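Local coordinates for protein citrate lyase (Yersinia pestis, PDB 3QLL) that probably acts as a magnesium-dependent lyase resembling the beta subunit of citrate lyase, at residues N109-D112 against G116-D119; L133-T138 against A142-L147; R149-A154 against T158-I163; S175-T180 against A184-G189. One frame throughout, in Å; residues are numbered along the deposited sequence.

How the contacts relate
All four contacts belong to one closed parallel barrel of eight strands, the TIM-barrel form of the HpcH/HpaI aldolase and citrate lyase family. They follow one another along the chain. Contact 1 joins the loop after strand 104-107 to helix 114-125. Contact 2 packs strand 132-135 against helix 141-150. Contact 3 links the end of that helix to strand 159-164, and contact 4 sets helix 173-177 on strand 183-188. Centres of contacts 2 and 3 lie about 8 Å apart, those of 1 and 4 about 18 Å. Strands 132-135, 159-164 and 183-188 are successive neighbours, so contacts 2, 3 and 4 form continuous packing between the sheet and its outer helices.

Contact 1: N109-D112 against G116-D119; sequences NGLD and GIED
Asn-109 and Asp-119 make the polar part of this contact. Both hydrogen bonds end on Asp-119 OD2. Asn-109 ND2 lies 2.6 Å from Asp-119 OD2, in a nearly straight bond (174° at the hydrogen). The carboxylate oxygen sits in the amide plane and receives this bond on its syn lone pair. The backbone N of Asn-109 reaches the anti lone pair of the same Asp-119 OD2 at 3.3 Å. The side chain of Asn-109 turns back beside its own backbone N (chi1 -65°), which lets both donors converge on one oxygen. Amide and carboxylate planes are 31° apart. The other oxygen, Asp-119 OD1, forms a salt bridge with Arg-87, while Asn-109 OD1 accepts from Lys-83.

Backbone packing is close at Gly-116. Its CA lies directly against the Gly-110 carbonyl, in a CA-H...O contact of 3.4 Å with Gly-110 O.

The apolar part is thin: Leu-111 CD2 and Ile-117 CD1 are 4.5 Å apart.

Together these contacts tie a loop at the C-terminal end of a barrel strand to the first turns of the next helix. This is the beta-alpha connection of a TIM barrel, near the predicted substrate residue Arg-107.

Contact 2: L133-T138 against A142-L147; sequences LVLPKT and AHLQIL
A beta-alpha unit of the TIM barrel is packed here. Strand 133-135 and helix 142-147 run nearly antiparallel, at 148°, with their axes 10.5 Å apart. Leucines fill the space between them. Leu-147 CD1 lies 3.7 Å from Leu-133 CD2 and 3.9 Å from Leu-135 CB, so one methyl wedges between two strand side chains. Leu-147 CD2 also touches Leu-133 CD2, and these two side chains cross at about a right angle. Leu-135 holds its CG trans to the backbone N (chi1 -180°), which carries CD2 out to His-143 CB at 3.9 Å. The same methyl lies at the edge of the His-143 imidazole, near the ring plane. His-143 ND1 is hydrogen-bonded to Ser-140.

Further along the chain, Thr-138 CG2 rests on Leu-144 CG at 3.9 Å. Its hydroxyl turns the other way and donates to Leu-135 O at 3.0 Å from OG1. That donor stands above the carbonyl plane, 46° out of it. The bond ties Thr-138 back to Leu-135. Next to it, Lys-137 N bonds to Glu-165, a predicted magnesium ligand.

Strands 104-107 and 159-164 flank the strand through backbone hydrogen bonds, and Ile-176 of helix 173-177 packs on both Thr-138 and Leu-144.

Contact 3: R149-A154 against T158-I163; sequences RLMMFA and TRLIGI
Met-151, a selenomethionine, reaches Leu-160 and Thr-158 across the alpha-to-beta turn of a TIM barrel, where helix 141-150 gives way to strand 159-164. The contact is small and buried, with 109 Å² covered in all, and no hydrogen bond crosses it. The terminal methyl does the main touching: Met-151 CE meets Leu-160 CD2 at 3.6 Å, the two side chains passing at a slant. Farther back, Met-151 SE lies 4.2 Å from Thr-158 CG2.

The next shell sets these groups in place. Met-151 is the first residue beyond the helix to leave helical backbone angles, and its side chain points toward the strand. The chain extends through chi2 and then bends at chi3 (-54°), bringing CE over to the leucine. The hydroxyl of Thr-158 bonds to Pro-130 O, and its methyl CG2 is the branch nearer the selenium. Leu-160 lies in the sheet, bonded through its backbone to strand 183-188.

Farther out, Leu-133 of strand 132-135 touches both Met-151 and Leu-160, and Leu-129 packs on Met-151 and Thr-158. At the helix end, Met-152 N bonds back to Arg-149 O at 3.3 Å.

Contact 4: S175-T180 against A184-G189; sequences SIAAAT and AGLIFG
Leu-186 carries the strand side of this TIM-barrel contact, in which the last turn of helix 173-177 packs on the outer face of strand 183-188. The packed part is just three buried side chains. Each methyl of Leu-186 takes a different residue. Leu-186 CD2 lies 4.1 Å from Ile-176 CG2, and Leu-186 CD1 lies 4.1 Å from Ala-177 CB. The leucine thus straddles two consecutive residues. Its CG stands trans to the carbonyl carbon (chi1 -68°), and from there the two methyls fork towards Ile-176 and Ala-177. Ile-176 presents its CG2 branch and crosses the leucine obliquely. No hydrogen bond joins the segments, and together they bury only 99 Å².

The other side of the helix end is looser. Ser-175 and Ala-178 are exposed and stay clear of the strand; Ser-175 OG instead bonds to Ala-172 O. Thr-180, by contrast, is buried and bonds to Asp-148 and Lys-182.

Neighbours close the packed part. Leu-213 of helix 203-220 touches Leu-186, and Ile-164 and Leu-144 touch Ile-176. Near the helix end, Ala-179 N bonds to Ile-176 O at 3.1 Å.

Contact 1: N109-D112 against G116-D119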
loop_
_atom_site.group_PDB
_atom_site.type_symbol
_atom_site.label_atom_id
_atom_site.label_comp_id
_atom_site.label_asym_id
_atom_site.label_seq_id
_atom_site.Cartn_x
_atom_site.Cartn_y
_atom_site.Cartn_z
ATOM N N ASN A 109 -26.996 -4.558 12.498
ATOM C CA ASN A 109 -27.005 -3.907 11.210
ATOM C C ASN A 109 -26.301 -2.536 11.246
ATOM O O ASN A 109 -25.999 -1.982 12.319
ATOM C CB ASN A 109 -28.434 -3.765 10.714
ATOM C CG ASN A 109 -29.084 -5.128 10.444
ATOM O OD1 ASN A 109 -29.006 -5.634 9.321
ATOM N ND2 ASN A 109 -29.741 -5.714 11.465
ATOM N N GLY A 110 -25.962 -2.022 10.070
ATOM C CA GLY A 110 -25.235 -0.763 10.020
ATOM C C GLY A 110 -25.945 0.401 10.715
ATOM O O GLY A 110 -27.182 0.479 10.749
ATOM N N LEU A 111 -25.137 1.271 11.322
ATOM C CA LEU A 111 -25.628 2.484 11.974
ATOM C C LEU A 111 -26.405 3.383 11.020
ATOM O O LEU A 111 -27.315 4.127 11.417
ATOM C CB LEU A 111 -24.475 3.252 12.554
ATOM C CG LEU A 111 -24.373 3.239 14.065
ATOM C CD1 LEU A 111 -23.055 3.930 14.426
ATOM C CD2 LEU A 111 -25.562 3.991 14.675
ATOM N N ASP A 112 -26.058 3.282 9.746
ATOM C CA ASP A 112 -26.728 4.065 8.743
ATOM C C ASP A 112 -27.953 3.312 8.172
ATOM O O ASP A 112 -28.458 3.707 7.127
ATOM C CB ASP A 112 -25.757 4.423 7.630
ATOM C CG ASP A 112 -25.108 3.201 7.001
ATOM O OD1 ASP A 112 -25.130 2.109 7.622
ATOM O OD2 ASP A 112 -24.526 3.347 5.900
ATOM N N GLY A 116 -30.361 -1.032 11.987
ATOM C CA GLY A 116 -29.335 -0.837 12.999
ATOM C C GLY A 116 -29.751 0.058 14.148
ATOM O O GLY A 116 -29.383 -0.202 15.298
ATOM N N ILE A 117 -30.489 1.120 13.853
ATOM C CA ILE A 117 -31.085 1.940 14.912
ATOM C C ILE A 117 -32.004 1.118 15.822
ATOM O O ILE A 117 -31.858 1.118 17.047
ATOM C CB ILE A 117 -31.879 3.104 14.318
ATOM C CG1 ILE A 117 -30.923 3.988 13.483
ATOM C CG2 ILE A 117 -32.621 3.911 15.396
ATOM C CD1 ILE A 117 -29.949 4.887 14.281
ATOM N N GLU A 118 -32.924 0.389 15.212
ATOM C CA GLU A 118 -33.830 -0.515 15.945
ATOM C C GLU A 118 -33.080 -1.552 16.785
ATOM O O GLU A 118 -33.425 -1.766 17.953
ATOM C CB GLU A 118 -34.760 -1.211 14.979
ATOM C CG GLU A 118 -35.692 -0.253 14.263
ATOM C CD GLU A 118 -36.446 -0.938 13.130
ATOM O OE1 GLU A 118 -35.978 -2.007 12.657
ATOM O OE2 GLU A 118 -37.499 -0.415 12.703
ATOM N N ASP A 119 -32.068 -2.180 16.181
ATOM C CA ASP A 119 -31.244 -3.156 16.877
ATOM C C ASP A 119 -30.638 -2.517 18.139
ATOM O O ASP A 119 -30.598 -3.123 19.208
ATOM C CB ASP A 119 -30.137 -3.699 15.974
ATOM C CG ASP A 119 -30.686 -4.517 14.805
ATOM O OD1 ASP A 119 -31.783 -5.108 14.942
ATOM O OD2 ASP A 119 -29.992 -4.634 13.768
#

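Contact 2: L133-T138 against A142-L147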
loop_
_atom_site.group_PDB
_atom_site.type_symbol
_atom_site.label_atom_id
_atom_site.label_comp_id
_atom_site.label_asym_id
_atom_site.label_seq_id
_atom_site.Cartn_x
_atom_site.Cartn_y
_atom_site.Cartn_z
ATOM N N LEU A 133 -19.695 -6.468 20.406
ATOM C CA LEU A 133 -20.629 -5.877 19.489
ATOM C C LEU A 133 -19.908 -5.658 18.166
ATOM O O LEU A 133 -18.961 -4.896 18.095
ATOM C CB LEU A 133 -21.147 -4.545 20.029
ATOM C CG LEU A 133 -22.307 -4.072 19.153
ATOM C CD1 LEU A 133 -23.380 -5.162 19.091
ATOM C CD2 LEU A 133 -22.877 -2.756 19.605
ATOM N N VAL A 134 -20.341 -6.343 17.119
ATOM C CA VAL A 134 -19.675 -6.282 15.824
ATOM C C VAL A 134 -20.411 -5.301 14.908
ATOM O O VAL A 134 -21.583 -5.469 14.621
ATOM C CB VAL A 134 -19.580 -7.693 15.152
ATOM C CG1 VAL A 134 -18.822 -7.640 13.838
ATOM C CG2 VAL A 134 -18.921 -8.676 16.100
ATOM N N LEU A 135 -19.726 -4.233 14.519
ATOM C CA LEU A 135 -20.333 -3.181 13.721
ATOM C C LEU A 135 -19.890 -3.253 12.254
ATOM O O LEU A 135 -18.703 -3.054 11.960
ATOM C CB LEU A 135 -19.978 -1.815 14.302
ATOM C CG LEU A 135 -20.597 -0.665 13.510
ATOM C CD1 LEU A 135 -22.118 -0.687 13.743
ATOM C CD2 LEU A 135 -19.943 0.695 13.863
ATOM N N PRO A 136 -20.834 -3.508 11.329
ATOM C CA PRO A 136 -20.542 -3.567 9.891
ATOM C C PRO A 136 -20.259 -2.201 9.327
ATOM O O PRO A 136 -20.706 -1.179 9.881
ATOM C CB PRO A 136 -21.857 -4.096 9.275
ATOM C CG PRO A 136 -22.869 -3.710 10.201
ATOM C CD PRO A 136 -22.259 -3.745 11.588
ATOM N N LYS A 137 -19.522 -2.196 8.227
ATOM C CA LYS A 137 -19.243 -0.974 7.504
ATOM C C LYS A 137 -18.720 0.151 8.411
ATOM O O LYS A 137 -19.184 1.286 8.331
ATOM C CB LYS A 137 -20.492 -0.520 6.737
ATOM C CG LYS A 137 -20.187 -0.039 5.339
ATOM C CD LYS A 137 -21.397 0.604 4.659
ATOM C CE LYS A 137 -21.065 1.039 3.227
ATOM N NZ LYS A 137 -20.526 -0.063 2.353
ATOM N N THR A 138 -17.759 -0.164 9.270
ATOM C CA THR A 138 -17.119 0.846 10.100
ATOM C C THR A 138 -16.254 1.735 9.203
ATOM O O THR A 138 -15.423 1.224 8.429
ATOM C CB THR A 138 -16.260 0.197 11.170
ATOM O OG1 THR A 138 -17.115 -0.563 12.015
ATOM C CG2 THR A 138 -15.546 1.260 12.013
ATOM N N ALA A 142 -15.565 7.915 14.607
ATOM C CA ALA A 142 -16.823 8.317 15.223
ATOM C C ALA A 142 -17.809 7.142 15.225
ATOM O O ALA A 142 -18.605 7.009 16.147
ATOM C CB ALA A 142 -17.419 9.558 14.524
ATOM N N HIS A 143 -17.726 6.261 14.224
ATOM C CA HIS A 143 -18.627 5.072 14.228
ATOM C C HIS A 143 -18.501 4.301 15.513
ATOM O O HIS A 143 -19.493 3.967 16.164
ATOM C CB HIS A 143 -18.280 4.119 13.112
ATOM C CG HIS A 143 -18.920 4.435 11.805
ATOM N ND1 HIS A 143 -18.539 5.511 11.037
ATOM C CD2 HIS A 143 -19.906 3.818 11.123
ATOM C CE1 HIS A 143 -19.259 5.538 9.932
ATOM N NE2 HIS A 143 -20.096 4.525 9.963
ATOM N N LEU A 144 -17.249 4.068 15.882
ATOM C CA LEU A 144 -16.937 3.297 17.070
ATOM C C LEU A 144 -17.197 4.127 18.339
ATOM O O LEU A 144 -17.628 3.602 19.354
ATOM C CB LEU A 144 -15.495 2.793 17.025
ATOM C CG LEU A 144 -15.220 1.827 15.885
ATOM C CD1 LEU A 144 -13.787 1.333 16.005
ATOM C CD2 LEU A 144 -16.228 0.659 15.980
ATOM N N GLN A 145 -16.926 5.422 18.283
ATOM C CA GLN A 145 -17.100 6.230 19.502
ATOM C C GLN A 145 -18.554 6.409 19.902
ATOM O O GLN A 145 -18.885 6.372 21.081
ATOM C CB GLN A 145 -16.421 7.598 19.351
ATOM C CG GLN A 145 -14.940 7.388 19.245
ATOM C CD GLN A 145 -14.167 8.537 18.587
ATOM O OE1 GLN A 145 -14.734 9.449 17.976
ATOM N NE2 GLN A 145 -12.842 8.461 18.678
ATOM N N ILE A 146 -19.407 6.513 18.889
ATOM C CA ILE A 146 -20.847 6.551 19.063
ATOM C C ILE A 146 -21.369 5.306 19.770
ATOM O O ILE A 146 -22.123 5.418 20.727
ATOM C CB ILE A 146 -21.557 6.712 17.720
ATOM C CG1 ILE A 146 -21.255 8.079 17.123
ATOM C CG2 ILE A 146 -23.046 6.547 17.901
ATOM C CD1 ILE A 146 -21.837 8.287 15.734
ATOM N N LEU A 147 -20.983 4.134 19.277
ATOM C CA LEU A 147 -21.331 2.867 19.913
ATOM C C LEU A 147 -20.821 2.774 21.342
ATOM O O LEU A 147 -21.561 2.333 22.249
ATOM C CB LEU A 147 -20.797 1.704 19.111
ATOM C CG LEU A 147 -21.786 1.123 18.125
ATOM C CD1 LEU A 147 -21.184 -0.163 17.579
ATOM C CD2 LEU A 147 -23.162 0.875 18.749
#

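Contact 3: R149-A154 against T158-I163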
loop_
_atom_site.group_PDB
_atom_site.type_symbol
_atom_site.label_atom_id
_atom_site.label_comp_id
_atom_site.label_asym_id
_atom_site.label_seq_id
_atom_site.Cartn_x
_atom_site.Cartn_y
_atom_site.Cartn_z
ATOM N N ARG A 149 -20.096 5.297 23.465
ATOM C CA ARG A 149 -20.913 6.145 24.356
ATOM C C ARG A 149 -22.330 5.585 24.577
ATOM O O ARG A 149 -22.865 5.673 25.673
ATOM C CB ARG A 149 -20.997 7.590 23.829
ATOM C CG ARG A 149 -19.710 8.391 23.910
ATOM C CD ARG A 149 -19.709 9.427 22.799
ATOM N NE ARG A 149 -18.463 10.166 22.737
ATOM C CZ ARG A 149 -18.056 10.838 21.666
ATOM N NH1 ARG A 149 -18.808 10.861 20.565
ATOM N NH2 ARG A 149 -16.898 11.486 21.699
ATOM N N LEU A 150 -22.932 5.014 23.538
ATOM C CA LEU A 150 -24.253 4.435 23.697
ATOM C C LEU A 150 -24.293 3.320 24.719
ATOM O O LEU A 150 -25.268 3.184 25.450
ATOM C CB LEU A 150 -24.777 3.908 22.363
ATOM C CG LEU A 150 -25.221 5.062 21.462
ATOM C CD1 LEU A 150 -25.640 4.510 20.105
ATOM C CD2 LEU A 150 -26.305 5.928 22.147
HETATM N N MSE A 151 -23.224 2.552 24.804
HETATM C CA MSE A 151 -23.191 1.444 25.733
HETATM C C MSE A 151 -22.374 1.664 27.003
HETATM O O MSE A 151 -22.095 0.709 27.735
HETATM C CB MSE A 151 -22.753 0.196 24.995
HETATM C CG MSE A 151 -23.859 -0.302 24.103
HETATM SE SE MSE A 151 -23.214 -1.778 23.144
HETATM C CE MSE A 151 -21.634 -0.921 22.409
HETATM N N MSE A 152 -22.014 2.917 27.272
HETATM C CA MSE A 152 -21.265 3.258 28.479
HETATM C C MSE A 152 -22.121 2.951 29.715
HETATM O O MSE A 152 -21.599 2.517 30.747
HETATM C CB MSE A 152 -20.822 4.723 28.461
ATOM N N PHE A 153 -23.425 3.219 29.623
ATOM C CA PHE A 153 -24.378 2.695 30.602
ATOM C C PHE A 153 -24.921 1.340 30.143
ATOM O O PHE A 153 -25.013 1.090 28.939
ATOM C CB PHE A 153 -25.516 3.684 30.819
ATOM N N ALA A 154 -25.293 0.492 31.100
ATOM C CA ALA A 154 -25.548 -0.934 30.853
ATOM C C ALA A 154 -24.286 -1.675 30.389
ATOM O O ALA A 154 -23.163 -1.309 30.742
ATOM C CB ALA A 154 -26.680 -1.126 29.837
ATOM N N THR A 158 -18.840 -4.304 27.618
ATOM C CA THR A 158 -18.984 -4.775 26.246
ATOM C C THR A 158 -17.917 -4.163 25.338
ATOM O O THR A 158 -17.774 -2.943 25.262
ATOM C CB THR A 158 -20.350 -4.431 25.682
ATOM O OG1 THR A 158 -21.368 -5.179 26.355
ATOM C CG2 THR A 158 -20.369 -4.724 24.189
ATOM N N ARG A 159 -17.207 -5.013 24.621
ATOM C CA ARG A 159 -16.148 -4.556 23.749
ATOM C C ARG A 159 -16.608 -4.535 22.305
ATOM O O ARG A 159 -17.593 -5.209 21.960
ATOM C CB ARG A 159 -14.889 -5.408 23.934
ATOM C CG ARG A 159 -14.247 -5.203 25.293
ATOM C CD ARG A 159 -12.934 -5.959 25.375
ATOM N NE ARG A 159 -11.884 -5.349 24.551
ATOM C CZ ARG A 159 -11.081 -4.380 24.965
ATOM N NH1 ARG A 159 -11.241 -3.882 26.186
ATOM N NH2 ARG A 159 -10.143 -3.883 24.152
ATOM N N LEU A 160 -15.914 -3.741 21.480
ATOM C CA LEU A 160 -16.314 -3.535 20.100
ATOM C C LEU A 160 -15.427 -4.250 19.111
ATOM O O LEU A 160 -14.246 -4.447 19.349
ATOM C CB LEU A 160 -16.342 -2.038 19.756
ATOM C CG LEU A 160 -17.158 -1.162 20.685
ATOM C CD1 LEU A 160 -17.156 0.287 20.204
ATOM C CD2 LEU A 160 -18.564 -1.731 20.755
ATOM N N ILE A 161 -16.020 -4.672 18.010
ATOM C CA ILE A 161 -15.278 -5.136 16.856
ATOM C C ILE A 161 -15.785 -4.380 15.625
ATOM O O ILE A 161 -16.981 -4.428 15.317
ATOM C CB ILE A 161 -15.486 -6.665 16.609
ATOM C CG1 ILE A 161 -15.071 -7.480 17.833
ATOM C CG2 ILE A 161 -14.716 -7.110 15.376
ATOM C CD1 ILE A 161 -13.596 -7.465 18.132
ATOM N N GLY A 162 -14.889 -3.712 14.901
ATOM C CA GLY A 162 -15.283 -3.004 13.692
ATOM C C GLY A 162 -14.997 -3.854 12.455
ATOM O O GLY A 162 -14.084 -4.690 12.474
ATOM N N ILE A 163 -15.833 -3.740 11.428
ATOM C CA ILE A 163 -15.555 -4.410 10.153
ATOM C C ILE A 163 -15.100 -3.374 9.127
ATOM O O ILE A 163 -15.833 -2.427 8.819
ATOM C CB ILE A 163 -16.770 -5.169 9.601
ATOM C CG1 ILE A 163 -17.250 -6.212 10.602
ATOM C CG2 ILE A 163 -16.450 -5.808 8.239
ATOM C CD1 ILE A 163 -18.424 -7.011 10.088
#

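Contact 4: S175-T180 against A184-G189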
loop_
_atom_site.group_PDB
_atom_site.type_symbol
_atom_site.label_atom_id
_atom_site.label_comp_id
_atom_site.label_asym_id
_atom_site.label_seq_id
_atom_site.Cartn_x
_atom_site.Cartn_y
_atom_site.Cartn_z
ATOM N N SER A 175 -7.195 5.790 11.840
ATOM C CA SER A 175 -7.949 6.500 12.860
ATOM C C SER A 175 -9.024 5.626 13.532
ATOM O O SER A 175 -9.318 5.871 14.702
ATOM C CB SER A 175 -8.548 7.800 12.288
ATOM O OG SER A 175 -9.682 7.637 11.475
ATOM N N ILE A 176 -9.636 4.685 12.799
ATOM C CA ILE A 176 -10.594 3.705 13.358
ATOM C C ILE A 176 -9.966 2.780 14.416
ATOM O O ILE A 176 -10.584 2.478 15.437
ATOM C CB ILE A 176 -11.236 2.858 12.221
ATOM C CG1 ILE A 176 -12.155 3.761 11.404
ATOM C CG2 ILE A 176 -11.959 1.611 12.775
ATOM C CD1 ILE A 176 -12.580 3.187 10.051
ATOM N N ALA A 177 -8.784 2.245 14.101
ATOM C CA ALA A 177 -8.055 1.331 15.009
ATOM C C ALA A 177 -7.615 2.027 16.298
ATOM O O ALA A 177 -7.438 1.376 17.309
ATOM C CB ALA A 177 -6.857 0.701 14.306
ATOM N N ALA A 178 -7.548 3.358 16.266
ATOM C CA ALA A 178 -7.122 4.145 17.407
ATOM C C ALA A 178 -8.338 4.826 18.080
ATOM O O ALA A 178 -8.180 5.680 18.980
ATOM C CB ALA A 178 -6.084 5.194 16.977
ATOM N N ALA A 179 -9.540 4.457 17.643
ATOM C CA ALA A 179 -10.747 5.246 18.006
ATOM C C ALA A 179 -11.126 5.242 19.492
ATOM O O ALA A 179 -11.685 6.205 19.982
ATOM C CB ALA A 179 -11.953 4.780 17.160
ATOM N N THR A 180 -11.080 4.071 20.107
ATOM C CA THR A 180 -11.422 3.899 21.524
ATOM C C THR A 180 -10.769 2.645 22.091
ATOM O O THR A 180 -10.632 1.662 21.383
ATOM C CB THR A 180 -12.970 3.869 21.708
ATOM O OG1 THR A 180 -13.273 3.442 23.034
ATOM C CG2 THR A 180 -13.580 2.871 20.789
ATOM N N ALA A 184 -11.630 -3.956 20.319
ATOM C CA ALA A 184 -10.863 -5.155 20.664
ATOM C C ALA A 184 -10.335 -5.934 19.459
ATOM O O ALA A 184 -9.699 -6.950 19.616
ATOM C CB ALA A 184 -11.721 -6.086 21.541
ATOM N N GLY A 185 -10.560 -5.415 18.263
ATOM C CA GLY A 185 -10.154 -6.085 17.046
ATOM C C GLY A 185 -10.931 -5.584 15.841
ATOM O O GLY A 185 -11.997 -4.967 15.962
ATOM N N LEU A 186 -10.371 -5.826 14.663
ATOM C CA LEU A 186 -11.024 -5.483 13.410
ATOM C C LEU A 186 -11.105 -6.721 12.481
ATOM O O LEU A 186 -10.111 -7.425 12.269
ATOM C CB LEU A 186 -10.269 -4.359 12.720
ATOM C CG LEU A 186 -10.306 -2.992 13.404
ATOM C CD1 LEU A 186 -9.381 -2.020 12.677
ATOM C CD2 LEU A 186 -11.769 -2.433 13.446
ATOM N N ILE A 187 -12.264 -6.921 11.879
ATOM C CA ILE A 187 -12.463 -7.951 10.896
ATOM C C ILE A 187 -12.343 -7.328 9.480
ATOM O O ILE A 187 -12.764 -6.192 9.256
ATOM C CB ILE A 187 -13.862 -8.628 11.057
ATOM C CG1 ILE A 187 -13.976 -9.292 12.428
ATOM C CG2 ILE A 187 -14.110 -9.648 9.968
ATOM C CD1 ILE A 187 -15.373 -9.713 12.788
ATOM N N PHE A 188 -11.658 -8.018 8.568
ATOM C CA PHE A 188 -11.603 -7.604 7.165
ATOM C C PHE A 188 -12.835 -8.093 6.460
ATOM O O PHE A 188 -13.209 -9.270 6.570
ATOM C CB PHE A 188 -10.386 -8.199 6.484
ATOM C CG PHE A 188 -10.165 -7.722 5.063
ATOM C CD1 PHE A 188 -10.088 -6.365 4.769
ATOM C CD2 PHE A 188 -9.982 -8.640 4.029
ATOM C CE1 PHE A 188 -9.850 -5.918 3.466
ATOM C CE2 PHE A 188 -9.746 -8.198 2.711
ATOM C CZ PHE A 188 -9.680 -6.841 2.432
ATOM N N GLY A 189 -13.490 -7.224 5.709
ATOM C CA GLY A 189 -14.632 -7.706 4.934
ATOM C C GLY A 189 -14.257 -7.789 3.454
ATOM O O GLY A 189 -14.577 -6.863 2.681
#